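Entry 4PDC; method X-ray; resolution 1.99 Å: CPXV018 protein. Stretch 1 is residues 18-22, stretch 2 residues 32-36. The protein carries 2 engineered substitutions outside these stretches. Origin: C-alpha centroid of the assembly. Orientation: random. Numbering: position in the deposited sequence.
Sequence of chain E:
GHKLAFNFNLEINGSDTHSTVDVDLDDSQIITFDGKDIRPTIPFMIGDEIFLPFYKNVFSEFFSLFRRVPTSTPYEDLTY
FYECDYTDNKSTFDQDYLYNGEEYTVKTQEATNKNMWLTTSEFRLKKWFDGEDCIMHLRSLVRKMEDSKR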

ATOM      1  N   HIS E  18     -22.896  -8.171 -13.821  1.00 31.94           N
ATOM      2  CA  HIS E  18     -22.681  -6.729 -13.784  1.00 33.04           C
ATOM      3  C   HIS E  18     -21.795  -6.345 -12.608  1.00 25.75           C
ATOM      4  O   HIS E  18     -22.080  -6.692 -11.462  1.00 21.85           O
ATOM      5  CB  HIS E  18     -24.017  -5.989 -13.701  1.00 33.14           C
ATOM      6  CG  HIS E  18     -24.944  -6.291 -14.838  1.00 43.36           C
ATOM      7  ND1 HIS E  18     -25.774  -7.392 -14.849  1.00 49.33           N
ATOM      8  CD2 HIS E  18     -25.165  -5.641 -16.005  1.00 48.56           C
ATOM      9  CE1 HIS E  18     -26.470  -7.405 -15.973  1.00 47.74           C
ATOM     10  NE2 HIS E  18     -26.119  -6.354 -16.691  1.00 51.13           N
ATOM     11  N   SER E  19     -20.714  -5.637 -12.908  1.00 18.75           N
ATOM     12  CA  SER E  19     -19.804  -5.133 -11.890  1.00 18.70           C
ATOM     13  C   SER E  19     -19.913  -3.622 -11.847  1.00 22.66           C
ATOM     14  O   SER E  19     -19.747  -2.963 -12.872  1.00 22.11           O
ATOM     15  CB  SER E  19     -18.367  -5.555 -12.189  1.00 21.15           C
ATOM     16  OG  SER E  19     -18.302  -6.933 -12.502  1.00 25.66           O
ATOM     17  N   THR E  20     -20.202  -3.073 -10.670  1.00 16.84           N
ATOM     18  CA  THR E  20     -20.333  -1.629 -10.528  1.00 18.45           C
ATOM     19  C   THR E  20     -19.731  -1.135  -9.217  1.00 15.64           C
ATOM     20  O   THR E  20     -19.709  -1.853  -8.218  1.00 15.74           O
ATOM     21  CB  THR E  20     -21.811  -1.190 -10.599  1.00 19.60           C
ATOM     22  OG1 THR E  20     -22.510  -1.658  -9.442  1.00 27.97           O
ATOM     23  CG2 THR E  20     -22.483  -1.744 -11.849  1.00 25.33           C
ATOM     24  N   VAL E  21     -19.224   0.092  -9.238  1.00 13.81           N
ATOM     25  CA  VAL E  21     -18.802   0.765  -8.017  1.00 13.33           C
ATOM     26  C   VAL E  21     -19.328   2.197  -8.006  1.00 17.42           C
ATOM     27  O   VAL E  21     -19.296   2.878  -9.029  1.00 15.32           O
ATOM     28  CB  VAL E  21     -17.274   0.794  -7.865  1.00 13.54           C
ATOM     29  CG1 VAL E  21     -16.898   1.275  -6.471  1.00 12.41           C
ATOM     30  CG2 VAL E  21     -16.677  -0.583  -8.132  1.00 15.63           C
ATOM     31  N   ASP E  22     -19.824   2.623  -6.846  1.00 15.97           N
ATOM     32  CA  ASP E  22     -20.256   3.999  -6.606  1.00 21.15           C
ATOM     33  C   ASP E  22     -19.396   4.626  -5.519  1.00 18.26           C
ATOM     34  O   ASP E  22     -19.185   4.024  -4.465  1.00 17.18           O
ATOM     35  CB  ASP E  22     -21.725   4.057  -6.177  1.00 22.93           C
ATOM     36  CG  ASP E  22     -22.663   3.472  -7.210  1.00 24.35           C
ATOM     37  OD1 ASP E  22     -22.424   3.674  -8.417  1.00 25.88           O
ATOM     38  OD2 ASP E  22     -23.642   2.808  -6.809  1.00 27.99           O
ATOM     39  N   THR E  32     -18.589   7.032 -10.570  1.00 16.82           N
ATOM     40  CA  THR E  32     -19.215   5.738 -10.808  1.00 15.25           C
ATOM     41  C   THR E  32     -18.388   4.937 -11.807  1.00 15.57           C
ATOM     42  O   THR E  32     -17.670   5.497 -12.635  1.00 17.03           O
ATOM     43  CB  THR E  32     -20.671   5.885 -11.313  1.00 20.77           C
ATOM     44  OG1 THR E  32     -21.322   4.607 -11.292  1.00 24.59           O
ATOM     45  CG2 THR E  32     -20.717   6.463 -12.716  1.00 22.38           C
ATOM     46  N   PHE E  33     -18.508   3.618 -11.712  1.00 15.94           N
ATOM     47  CA  PHE E  33     -17.702   2.680 -12.483  1.00 16.83           C
ATOM     48  C   PHE E  33     -18.618   1.538 -12.910  1.00 18.16           C
ATOM     49  O   PHE E  33     -19.323   0.980 -12.074  1.00 14.88           O
ATOM     50  CB  PHE E  33     -16.523   2.182 -11.637  1.00 12.85           C
ATOM     51  CG  PHE E  33     -15.704   1.099 -12.287  1.00 15.97           C
ATOM     52  CD1 PHE E  33     -14.758   1.407 -13.245  1.00 15.86           C
ATOM     53  CD2 PHE E  33     -15.865  -0.228 -11.915  1.00 17.02           C
ATOM     54  CE1 PHE E  33     -13.997   0.411 -13.837  1.00 20.56           C
ATOM     55  CE2 PHE E  33     -15.105  -1.227 -12.499  1.00 16.71           C
ATOM     56  CZ  PHE E  33     -14.172  -0.907 -13.461  1.00 21.71           C
ATOM     57  N   ASP E  34     -18.629   1.214 -14.203  1.00 21.77           N
ATOM     58  CA  ASP E  34     -19.593   0.248 -14.746  1.00 24.90           C
ATOM     59  C   ASP E  34     -18.978  -1.115 -15.062  1.00 26.03           C
ATOM     60  O   ASP E  34     -19.592  -1.932 -15.753  1.00 24.42           O
ATOM     61  CB  ASP E  34     -20.253   0.814 -16.014  1.00 23.77           C
ATOM     62  CG  ASP E  34     -19.262   1.075 -17.143  1.00 27.99           C
ATOM     63  OD1 ASP E  34     -18.149   0.503 -17.139  1.00 26.15           O
ATOM     64  OD2 ASP E  34     -19.607   1.861 -18.054  1.00 30.81           O
ATOM     65  N   GLY E  35     -17.771  -1.353 -14.562  1.00 21.69           N
ATOM     66  CA  GLY E  35     -17.065  -2.592 -14.828  1.00 25.18           C
ATOM     67  C   GLY E  35     -15.974  -2.397 -15.860  1.00 24.85           C
ATOM     68  O   GLY E  35     -14.986  -3.130 -15.872  1.00 24.27           O
ATOM     69  N   LYS E  36     -16.155  -1.401 -16.722  1.00 24.67           N
ATOM     70  CA  LYS E  36     -15.198  -1.094 -17.780  1.00 27.22           C
ATOM     71  C   LYS E  36     -14.646   0.318 -17.623  1.00 26.78           C
ATOM     72  O   LYS E  36     -13.439   0.512 -17.489  1.00 29.19           O
ATOM     73  CB  LYS E  36     -15.856  -1.245 -19.154  1.00 30.19           C
ATOM     74  CG  LYS E  36     -14.964  -0.856 -20.330  1.00 33.78           C
ATOM     75  CD  LYS E  36     -15.724  -0.911 -21.646  1.00 33.80           C
ATOM     76  CE  LYS E  36     -14.854  -0.447 -22.804  1.00 41.60           C
ATOM     77  NZ  LYS E  36     -15.633  -0.280 -24.065  1.00 39.39           N
TER
HETATM   78  O   HOH W   1     -20.452  -4.569 -15.367  1.00 22.63           O

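Residues 18-22 and 32-36 of CPXV018 form an antiparallel β contact that is properly hydrogen-bonded at one end and gives way to a water-mediated link where the second strand turns off into a loop. The touching segments run 169° apart, and the register pairs Val21 with Phe33 and Asp22 with Thr32.

Val21 and Phe33 are the hydrogen-bonded pair: Val21 N donates to Phe33 O at 3.0 Å, and Phe33 N returns a bond to Val21 O at 2.9 Å. Each acceptor also receives a CA-H...O contact, Thr20 CA to Phe33 O at 3.2 Å and Thr32 CA to Val21 O at 3.4 Å, as is common between antiparallel strands. Side chains then sort by face. Val21 and Phe33 share one, where both are buried and CG2 of Val21 meets CD2 of Phe33 obliquely at 3.9 Å. On the other, Thr32 OG1 donates to the carboxylate atom OD1 of Asp22 at 3.2 Å.

Beyond Phe33 the ladder fails. Ser19 O lies 3.1 Å from Gly35 N, but the angle is too poor for a hydrogen bond. A water bridges instead, accepting from Ser19 N (2.7 Å) and donating to Asp34 O (2.8 Å). Gly35 suits this turn: at its positive phi, a CB would jam against the preceding carbonyl and crowd Ser19 O. Asp34 OD1 accepts from Lys36 N at 2.8 Å, bracing the loop.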